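Local coordinates for ferrichrome-binding protein (Bacillus subtilis subsp. subtilis, PDB 3G9Q) that binds iron(3+)-hydroxamate complexes such as ferrichrome and delivers them to the membrane permease of the FhuCBGD ABC transporter for iron uptake, at residues D157-G162 with P193-I198; F161-G166 with K187-G192; S149-N154 with D209-G214. One frame throughout, in Å; residues are numbered along the deposited sequence.

In the fold
All three contacts fall in one lobe of this two-lobed binding protein, and two of them build its five-stranded mixed sheet. Contact 1 pairs the outermost strand 195-198 with 157-161. Contact 3 pairs 148-154 with 210-215, and since 157-161 is also the sheet neighbour of 148-154, the two centres lie about 10 Å apart. Contact 2, about 7 Å from contact 1 and 14 Å from contact 3, shares Phe161 and Gly162 with contact 1 and sets the loop after strand 157-161 against the end of helix 182-189. Along the chain, 149-154 comes first and 209-214 last, so contact 3 encloses an antiparallel edge pairing and the helices leading to it, all within one lobe.

Contact 1 of 3, residues D157-G162 with P193-I198; sequences DIYVFG and PGYTSI
Asp157 begins the antiparallel pairing, its CB resting 3.6 Å from Ser197 OG. At Ile158 the strands form a hydrogen-bonded pair with Ile198: Ile198 N donates to Ile158 O over 2.9 Å, while the return bond from Ile158 N to Ile198 O is weak. Tyr159 and Ser197 make the non-hydrogen-bonded pair that follows. The Tyr159 side chain runs beside that of Tyr195 and points the same way, with CD2 of Tyr159 3.8 Å from CE1 of Tyr195 and the two ring planes turned obliquely at 79°. Its hydroxyl is tied to Asn154. Val160 faces the other side of the sheet. Its N-H gives a nearly straight bond of 2.9 Å to Thr196 O, and CG1, placed between the backbone N and carbonyl carbon (chi1 45°), reaches Thr196 CB at 3.5 Å and Ile198 CG2 at 4.0 Å. Phe161 returns to the tyrosine side, where CD2 touches Tyr195 CB at 3.9 Å. Finally Gly162 N bonds to Gly194 O at 3.0 Å, extending the ladder into the loops. Strand 195-198 is one of the two outermost strands of the mixed sheet, with 157-161 between it and 148-154. Ile158 and Ile198 pack on Leu203 of helix 203-206, Val160 and Thr196 meet helix 182-189, and Phe161 lies against Ile150 and Gln152 of strand 148-154 on the opposite flank of its own strand.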
# COMPACT_ATOMS: atom_id res chain seq x y z
N ASP A 157 -4.98 6.51 -20.71
CA ASP A 157 -4.99 7.35 -19.51
C ASP A 157 -3.76 7.14 -18.63
O ASP A 157 -3.26 6.03 -18.50
CB ASP A 157 -6.24 7.06 -18.68
CG ASP A 157 -7.50 7.46 -19.39
OD1 ASP A 157 -8.59 6.97 -18.98
OD2 ASP A 157 -7.41 8.27 -20.34
N ILE A 158 -3.31 8.23 -18.02
CA ILE A 158 -2.16 8.20 -17.12
C ILE A 158 -2.58 8.86 -15.81
O ILE A 158 -3.09 9.99 -15.80
CB ILE A 158 -0.96 8.97 -17.70
CG1 ILE A 158 -0.51 8.31 -19.01
CG2 ILE A 158 0.17 9.01 -16.70
CD1 ILE A 158 0.41 9.17 -19.87
N TYR A 159 -2.39 8.14 -14.70
CA TYR A 159 -2.77 8.67 -13.39
C TYR A 159 -1.55 9.24 -12.64
O TYR A 159 -0.54 8.56 -12.50
CB TYR A 159 -3.45 7.55 -12.55
CG TYR A 159 -4.50 6.73 -13.30
CD1 TYR A 159 -4.25 5.39 -13.65
CD2 TYR A 159 -5.74 7.27 -13.64
CE1 TYR A 159 -5.21 4.61 -14.34
CE2 TYR A 159 -6.71 6.51 -14.33
CZ TYR A 159 -6.43 5.18 -14.68
OH TYR A 159 -7.37 4.43 -15.35
N VAL A 160 -1.64 10.50 -12.21
CA VAL A 160 -0.56 11.13 -11.44
C VAL A 160 -1.09 11.18 -10.02
O VAL A 160 -1.97 11.98 -9.71
CB VAL A 160 -0.23 12.57 -11.94
CG1 VAL A 160 -1.51 13.35 -12.18
CG2 VAL A 160 0.64 13.30 -10.93
N PHE A 161 -0.56 10.32 -9.16
CA PHE A 161 -1.02 10.25 -7.78
C PHE A 161 -0.50 11.31 -6.85
O PHE A 161 0.56 11.90 -7.08
CB PHE A 161 -0.71 8.87 -7.19
CG PHE A 161 -1.33 7.75 -7.96
CD1 PHE A 161 -0.59 7.06 -8.92
CD2 PHE A 161 -2.67 7.44 -7.79
CE1 PHE A 161 -1.19 6.06 -9.69
CE2 PHE A 161 -3.27 6.45 -8.56
CZ PHE A 161 -2.53 5.76 -9.51
N GLY A 162 -1.26 11.58 -5.81
CA GLY A 162 -0.87 12.56 -4.82
C GLY A 162 -0.48 11.82 -3.55
O GLY A 162 0.14 10.77 -3.62
N PRO A 193 -9.52 14.31 -5.79
CA PRO A 193 -9.91 13.20 -4.91
C PRO A 193 -8.68 12.40 -4.49
O PRO A 193 -8.80 11.34 -3.86
CB PRO A 193 -10.83 12.37 -5.80
CG PRO A 193 -10.20 12.55 -7.16
CD PRO A 193 -9.94 14.05 -7.18
N GLY A 194 -7.50 12.90 -4.84
CA GLY A 194 -6.27 12.22 -4.49
C GLY A 194 -5.39 11.88 -5.67
O GLY A 194 -4.25 11.45 -5.49
N TYR A 195 -5.91 12.05 -6.89
CA TYR A 195 -5.15 11.78 -8.11
C TYR A 195 -5.72 12.60 -9.27
O TYR A 195 -6.70 13.33 -9.10
CB TYR A 195 -5.19 10.28 -8.45
CG TYR A 195 -6.45 9.83 -9.13
CD1 TYR A 195 -6.53 9.80 -10.53
CD2 TYR A 195 -7.58 9.50 -8.39
CE1 TYR A 195 -7.70 9.46 -11.16
CE2 TYR A 195 -8.77 9.15 -9.02
CZ TYR A 195 -8.82 9.14 -10.41
OH TYR A 195 -10.00 8.81 -11.04
N THR A 196 -5.09 12.50 -10.44
CA THR A 196 -5.52 13.24 -11.63
C THR A 196 -5.17 12.43 -12.86
O THR A 196 -4.01 12.01 -13.03
CB THR A 196 -4.78 14.61 -11.78
OG1 THR A 196 -4.96 15.41 -10.60
CG2 THR A 196 -5.32 15.38 -12.98
N SER A 197 -6.15 12.20 -13.72
CA SER A 197 -5.91 11.46 -14.95
C SER A 197 -5.59 12.52 -16.00
O SER A 197 -6.39 13.43 -16.22
CB SER A 197 -7.14 10.66 -15.36
OG SER A 197 -6.84 9.89 -16.52
N ILE A 198 -4.42 12.42 -16.62
CA ILE A 198 -4.01 13.38 -17.62
C ILE A 198 -3.70 12.73 -18.97
O ILE A 198 -3.68 11.51 -19.09
CB ILE A 198 -2.75 14.19 -17.17
CG1 ILE A 198 -1.46 13.38 -17.41
CG2 ILE A 198 -2.88 14.56 -15.71
CD1 ILE A 198 -0.17 14.19 -17.34

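Contact 2 of 3, residues F161-G166 with K187-G192; sequences FGKDFG and KAIDQG
Gly162 and Ala188 meet where the loop leaving strand 157-161 passes the last part of helix 182-189, a loop-to-helix packing beside the edge of the mixed sheet in the alpha/beta lobe of this binding protein. The methyl CB of Ala188 points at the loop backbone and lies 3.8 Å from Gly162 N and 4.0 Å from Phe161 C. A side chain on Gly162 would point toward the helix and probably collide with Ala188 O. Instead, Gly162 CA turns a C-H to that carbonyl oxygen at 3.5 Å, with an angle of 160° at the hydrogen. Ile189 flanks the glycine, its CG1 4.0 Å from Gly162 CA. The helix end widens into a pi-type turn here, and Gly192 N reaches back to Lys187 O. Ala188 also packs on Thr196, so the helix end touches both the loop and the edge strand. Lys163 lies over Ile189, the two side chains crossing at about a right angle, and its side chain also touches Tyr173 and Lys174 of helix 169-175. Asp190 has Lys185 as its salt-bridge partner, and Lys163 NZ stays 6.1 Å from Asp190 OD2. Lys163 therefore meets the helix end through its aliphatic chain, with CE against Ile189 CG2 at 3.9 Å.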
# COMPACT_ATOMS: atom_id res chain seq x y z
N PHE A 161 -0.56 10.32 -9.16
CA PHE A 161 -1.02 10.25 -7.78
C PHE A 161 -0.50 11.31 -6.85
O PHE A 161 0.56 11.90 -7.08
CB PHE A 161 -0.71 8.87 -7.19
CG PHE A 161 -1.33 7.75 -7.96
CD1 PHE A 161 -0.59 7.06 -8.92
CD2 PHE A 161 -2.67 7.44 -7.79
CE1 PHE A 161 -1.19 6.06 -9.69
CE2 PHE A 161 -3.27 6.45 -8.56
CZ PHE A 161 -2.53 5.76 -9.51
N GLY A 162 -1.26 11.58 -5.81
CA GLY A 162 -0.87 12.56 -4.82
C GLY A 162 -0.48 11.82 -3.55
O GLY A 162 0.14 10.77 -3.62
N LYS A 163 -0.87 12.35 -2.40
CA LYS A 163 -0.53 11.73 -1.15
C LYS A 163 -1.66 10.93 -0.53
O LYS A 163 -1.44 10.11 0.37
CB LYS A 163 -0.05 12.78 -0.14
CG LYS A 163 -1.09 13.79 0.31
CD LYS A 163 -0.48 14.79 1.29
CE LYS A 163 -1.52 15.78 1.79
NZ LYS A 163 -1.00 16.71 2.84
N ASP A 164 -2.88 11.13 -1.01
CA ASP A 164 -4.02 10.44 -0.44
C ASP A 164 -4.65 9.39 -1.34
O ASP A 164 -5.87 9.28 -1.39
CB ASP A 164 -5.06 11.46 0.01
CG ASP A 164 -4.66 12.18 1.29
OD1 ASP A 164 -3.94 13.20 1.23
OD2 ASP A 164 -5.06 11.69 2.36
N PHE A 165 -3.84 8.61 -2.03
CA PHE A 165 -4.40 7.60 -2.90
C PHE A 165 -3.53 6.36 -3.08
O PHE A 165 -3.58 5.71 -4.13
CB PHE A 165 -4.71 8.21 -4.26
CG PHE A 165 -6.04 7.81 -4.79
CD1 PHE A 165 -7.20 8.42 -4.32
CD2 PHE A 165 -6.16 6.76 -5.69
CE1 PHE A 165 -8.46 7.97 -4.74
CE2 PHE A 165 -7.42 6.31 -6.12
CZ PHE A 165 -8.57 6.91 -5.64
N GLY A 166 -2.74 6.03 -2.06
CA GLY A 166 -1.88 4.86 -2.13
C GLY A 166 -0.70 5.07 -3.05
O GLY A 166 -0.30 6.20 -3.32
N LYS A 187 -3.01 19.92 -8.45
CA LYS A 187 -4.03 19.02 -8.96
C LYS A 187 -4.27 17.74 -8.20
O LYS A 187 -5.40 17.42 -7.85
CB LYS A 187 -3.73 18.70 -10.43
CG LYS A 187 -3.76 19.91 -11.36
CD LYS A 187 -5.09 20.64 -11.32
CE LYS A 187 -5.24 21.58 -12.50
NZ LYS A 187 -5.33 20.83 -13.79
N ALA A 188 -3.21 16.99 -7.94
CA ALA A 188 -3.36 15.72 -7.24
C ALA A 188 -3.37 15.81 -5.72
O ALA A 188 -3.60 14.81 -5.05
CB ALA A 188 -2.28 14.76 -7.70
N ILE A 189 -3.11 16.99 -5.16
CA ILE A 189 -3.13 17.11 -3.70
C ILE A 189 -4.13 18.12 -3.18
O ILE A 189 -5.24 17.76 -2.79
CB ILE A 189 -1.73 17.46 -3.14
CG1 ILE A 189 -0.75 16.32 -3.42
CG2 ILE A 189 -1.81 17.65 -1.63
CD1 ILE A 189 0.73 16.70 -3.29
N ASP A 190 -3.75 19.39 -3.19
CA ASP A 190 -4.59 20.50 -2.71
C ASP A 190 -5.95 20.65 -3.39
O ASP A 190 -6.64 21.65 -3.19
CB ASP A 190 -3.83 21.82 -2.86
CG ASP A 190 -2.47 21.77 -2.22
OD1 ASP A 190 -1.63 22.65 -2.56
OD2 ASP A 190 -2.24 20.86 -1.39
N GLN A 191 -6.35 19.67 -4.19
CA GLN A 191 -7.61 19.81 -4.89
C GLN A 191 -8.38 18.51 -5.10
O GLN A 191 -9.32 18.22 -4.36
CB GLN A 191 -7.35 20.49 -6.23
CG GLN A 191 -8.57 20.80 -7.06
CD GLN A 191 -8.19 21.47 -8.36
OE1 GLN A 191 -7.53 22.51 -8.37
NE2 GLN A 191 -8.62 20.88 -9.47
N GLY A 192 -7.98 17.74 -6.10
CA GLY A 192 -8.68 16.50 -6.43
C GLY A 192 -9.03 15.48 -5.35
O GLY A 192 -8.91 15.74 -4.15

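Contact 3 of 3, residues S149-N154 with D209-G214; sequences SIMQTN and DYIFAG
Ser149 to Gln152 and Ile211 to Gly214 pair in parallel at the centre of the lobe's mixed sheet, in register from Ser149 opposite Ile211 to Gln152 opposite Gly214. The ladder alternates in the way of parallel strands, each odd-numbered residue of strand 148-154 turning its backbone polar atoms to the neighbour. Ser149 N donates to Tyr210 O at 2.8 Å, and Ser149 O accepts from Phe212 N at 3.2 Å. The next two bonds, Met151 N to Phe212 O and Gly214 N to Met151 O, are weak. Thr153 N then closes on Gly214 O at 3.0 Å, an oxygen that also faces CB and CA of Gln152.

The side chains divide between the two faces. On one, the selenomethionine Met151 has CG between its backbone N and carbonyl carbon (chi1 42°), which carries it to CG2 of Ile211 at 4.0 Å and to CB of Ala213 at 4.5 Å. Ser149 shares this face, its OG bonded to Gly208 N. Replacing Ile211 by an alanine would probably leave Met151 CG without its branched neighbour and open a gap in the layer that also meets Val242. The other face carries Ile150, Gln152 and Phe212. Ser149 O lies at the edge of the Phe212 ring, close to its plane, and that ring meets those of Tyr243 and of Phe264 in helix 255-270, which also packs on Tyr210.

Every touching residue is buried, so the alternating backbone bonds, two of them weak, satisfy main-chain groups that lie buried between the two side-chain layers, and cohesion comes from backbone pairing together with hydrophobic packing rather than from any charged pair across the strands.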
# COMPACT_ATOMS: atom_id res chain seq x y z
N SER A 149 7.57 12.47 -8.69
CA SER A 149 6.24 12.17 -9.21
C SER A 149 5.87 10.73 -8.98
O SER A 149 6.72 9.87 -8.81
CB SER A 149 6.17 12.42 -10.72
OG SER A 149 6.61 13.70 -11.08
N ILE A 150 4.57 10.47 -9.00
CA ILE A 150 4.10 9.10 -8.88
C ILE A 150 3.00 8.92 -9.92
O ILE A 150 1.98 9.62 -9.88
CB ILE A 150 3.51 8.78 -7.51
CG1 ILE A 150 4.56 9.03 -6.42
CG2 ILE A 150 3.04 7.32 -7.51
CD1 ILE A 150 4.02 9.03 -5.00
N MSE A 151 3.22 8.01 -10.86
CA MSE A 151 2.21 7.79 -11.88
C MSE A 151 2.12 6.39 -12.44
O MSE A 151 3.12 5.68 -12.56
CB MSE A 151 2.36 8.82 -13.01
CG MSE A 151 3.79 9.13 -13.47
SE MSE A 151 3.98 10.72 -14.68
CE MSE A 151 4.00 12.18 -13.35
N GLN A 152 0.90 5.98 -12.76
CA GLN A 152 0.66 4.66 -13.33
C GLN A 152 -0.09 4.79 -14.63
O GLN A 152 -0.90 5.69 -14.82
CB GLN A 152 -0.12 3.78 -12.37
CG GLN A 152 0.61 3.49 -11.08
CD GLN A 152 -0.17 2.57 -10.19
OE1 GLN A 152 -1.30 2.87 -9.79
NE2 GLN A 152 0.42 1.43 -9.87
N THR A 153 0.17 3.84 -15.51
CA THR A 153 -0.43 3.83 -16.83
C THR A 153 -1.50 2.75 -16.97
O THR A 153 -1.39 1.67 -16.38
CB THR A 153 0.65 3.59 -17.89
OG1 THR A 153 0.08 3.73 -19.20
CG2 THR A 153 1.24 2.18 -17.74
N ASN A 154 -2.52 3.07 -17.75
CA ASN A 154 -3.62 2.15 -18.02
C ASN A 154 -4.28 2.53 -19.33
O ASN A 154 -5.25 3.28 -19.36
CB ASN A 154 -4.66 2.21 -16.90
CG ASN A 154 -5.84 1.30 -17.16
OD1 ASN A 154 -5.68 0.09 -17.39
ND2 ASN A 154 -7.04 1.87 -17.13
N ASP A 209 11.65 15.57 -11.09
CA ASP A 209 13.06 15.19 -11.18
C ASP A 209 13.22 13.68 -11.06
O ASP A 209 14.05 13.08 -11.75
CB ASP A 209 13.84 15.90 -10.06
CG ASP A 209 13.79 17.42 -10.19
OD1 ASP A 209 14.49 17.96 -11.06
OD2 ASP A 209 13.04 18.08 -9.43
N TYR A 210 12.43 13.08 -10.17
CA TYR A 210 12.44 11.63 -9.98
C TYR A 210 11.03 11.11 -10.18
O TYR A 210 10.06 11.74 -9.78
CB TYR A 210 12.94 11.25 -8.59
CG TYR A 210 14.37 11.65 -8.33
CD1 TYR A 210 14.69 12.97 -7.97
CD2 TYR A 210 15.41 10.72 -8.45
CE1 TYR A 210 16.00 13.36 -7.74
CE2 TYR A 210 16.73 11.10 -8.22
CZ TYR A 210 17.02 12.42 -7.87
OH TYR A 210 18.33 12.81 -7.63
N ILE A 211 10.92 9.94 -10.80
CA ILE A 211 9.62 9.35 -11.05
C ILE A 211 9.50 7.87 -10.74
O ILE A 211 10.39 7.09 -11.05
CB ILE A 211 9.21 9.53 -12.51
CG1 ILE A 211 9.42 10.99 -12.94
CG2 ILE A 211 7.75 9.12 -12.68
CD1 ILE A 211 8.72 12.10 -12.23
N PHE A 212 8.40 7.50 -10.12
CA PHE A 212 8.13 6.10 -9.81
C PHE A 212 6.97 5.72 -10.72
O PHE A 212 5.82 5.96 -10.38
CB PHE A 212 7.71 5.94 -8.35
CG PHE A 212 8.85 5.92 -7.39
CD1 PHE A 212 9.21 7.06 -6.69
CD2 PHE A 212 9.58 4.76 -7.19
CE1 PHE A 212 10.30 7.04 -5.82
CE2 PHE A 212 10.66 4.74 -6.33
CZ PHE A 212 11.02 5.88 -5.64
N ALA A 213 7.26 5.15 -11.88
CA ALA A 213 6.17 4.81 -12.77
C ALA A 213 5.99 3.32 -12.98
O ALA A 213 6.93 2.53 -12.80
CB ALA A 213 6.35 5.49 -14.11
N GLY A 214 4.78 2.94 -13.36
CA GLY A 214 4.50 1.54 -13.61
C GLY A 214 3.07 1.36 -14.06
O GLY A 214 2.29 2.31 -14.07